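Local coordinates for retinoic acid receptor (Platynereis dumerilii, PDB 6EU9), which probably acts as a ligand-regulated transcription factor, its ligand-binding domain taking up all-trans retinoic acid, at residues Pro190-Pro193 with His194-Ala197. Sequence-based numbering, arbitrary orientation.
Sequences PDSP and HSFA
S192 and S195 join hydroxyl to hydroxyl where the loop after helix 167-188 turns into helix 195-222, a surface corner of the mostly helical nuclear receptor ligand-binding domain. S192 CB lies over one face of the H194 imidazole, 4.1 Å from NE2 and displaced toward the ring's rim, so this is a grazing carbon contact rather than a centred one. The same CB is 3.6 Å from S195 OG. One bond further out, S192 OG donates a hydrogen bond to S195 OG at 2.5 Å. The S192 torsion chi1, 64°, sets its OG between the backbone N and the carbonyl carbon and aims it at the first turn of the helix. S195 answers with its own hydroxyl beside its backbone N, opposite its carbonyl carbon (chi1 -41°), which turns OG back toward the loop. An alanine at S192 would keep CB against the imidazole but would probably leave the buried S195 hydroxyl without this donor and the loop less firmly tied to the helix start. P193 and H194 form the bend between the two serines. S195 also touches V185, and F196 packs on L181 and K182, so the new helix starts against the end of the preceding one. The backbone carbonyl of the same loop serine, S192 O, lies 2.9 Å from S195 OG.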
loop_
_atom_site.group_PDB
_atom_site.type_symbol
_atom_site.label_atom_id
_atom_site.label_comp_id
_atom_site.label_asym_id
_atom_site.label_seq_id
_atom_site.Cartn_x
_atom_site.Cartn_y
_atom_site.Cartn_z
ATOM N N PRO A 190 22.399 23.039 -20.697
ATOM C CA PRO A 190 22.948 22.626 -21.994
ATOM C C PRO A 190 24.457 22.550 -21.935
ATOM O O PRO A 190 25.047 21.633 -22.553
ATOM C CB PRO A 190 22.541 23.755 -22.927
ATOM C CG PRO A 190 21.470 24.489 -22.217
ATOM C CD PRO A 190 21.827 24.392 -20.787
ATOM N N ASP A 191 25.068 23.434 -21.147
ATOM C CA ASP A 191 26.497 23.463 -20.968
ATOM C C ASP A 191 27.100 22.198 -20.341
ATOM O O ASP A 191 28.104 21.693 -20.853
ATOM C CB ASP A 191 26.865 24.695 -20.132
ATOM C CG ASP A 191 25.839 24.954 -18.988
ATOM O OD1 ASP A 191 24.605 24.811 -19.193
ATOM O OD2 ASP A 191 26.276 25.327 -17.874
ATOM N N SER A 192 26.517 21.691 -19.268
ATOM C CA SER A 192 27.203 20.582 -18.561
ATOM C C SER A 192 26.350 19.364 -18.732
ATOM O O SER A 192 25.272 19.319 -18.199
ATOM C CB SER A 192 27.389 20.862 -17.066
ATOM O OG SER A 192 26.126 20.942 -16.449
ATOM N N PRO A 193 26.816 18.410 -19.541
ATOM C CA PRO A 193 26.046 17.243 -19.807
ATOM C C PRO A 193 26.163 16.151 -18.718
ATOM O O PRO A 193 25.322 15.197 -18.705
ATOM C CB PRO A 193 26.566 16.791 -21.150
ATOM C CG PRO A 193 27.959 17.253 -21.187
ATOM C CD PRO A 193 28.175 18.296 -20.136
ATOM N N HIS A 194 27.122 16.317 -17.798
ATOM C CA HIS A 194 27.268 15.356 -16.714
ATOM C C HIS A 194 26.365 15.662 -15.511
ATOM O O HIS A 194 26.309 14.883 -14.588
ATOM C CB HIS A 194 28.707 15.305 -16.237
ATOM C CG HIS A 194 29.141 16.584 -15.611
ATOM N ND1 HIS A 194 30.259 17.283 -15.985
ATOM C CD2 HIS A 194 28.569 17.297 -14.609
ATOM C CE1 HIS A 194 30.336 18.385 -15.264
ATOM N NE2 HIS A 194 29.344 18.395 -14.395
ATOM N N SER A 195 25.592 16.738 -15.557
ATOM C CA SER A 195 24.621 17.040 -14.481
ATOM C C SER A 195 23.612 15.988 -14.156
ATOM O O SER A 195 23.385 15.750 -12.988
ATOM C CB SER A 195 23.818 18.255 -14.819
ATOM O OG SER A 195 24.627 19.235 -15.391
ATOM N N PHE A 196 23.090 15.285 -15.171
ATOM C CA PHE A 196 22.148 14.184 -14.911
ATOM C C PHE A 196 22.817 13.085 -14.110
ATOM O O PHE A 196 22.256 12.643 -13.127
ATOM C CB PHE A 196 21.618 13.648 -16.231
ATOM C CG PHE A 196 20.762 12.454 -16.086
ATOM C CD1 PHE A 196 19.552 12.529 -15.364
ATOM C CD2 PHE A 196 21.101 11.250 -16.694
ATOM C CE1 PHE A 196 18.686 11.425 -15.206
ATOM C CE2 PHE A 196 20.254 10.108 -16.533
ATOM C CZ PHE A 196 19.059 10.195 -15.779
ATOM N N ALA A 197 24.038 12.702 -14.478
ATOM C CA ALA A 197 24.858 11.714 -13.713
ATOM C C ALA A 197 25.092 12.202 -12.321
ATOM O O ALA A 197 24.928 11.414 -11.375
ATOM C CB ALA A 197 26.201 11.362 -14.383
#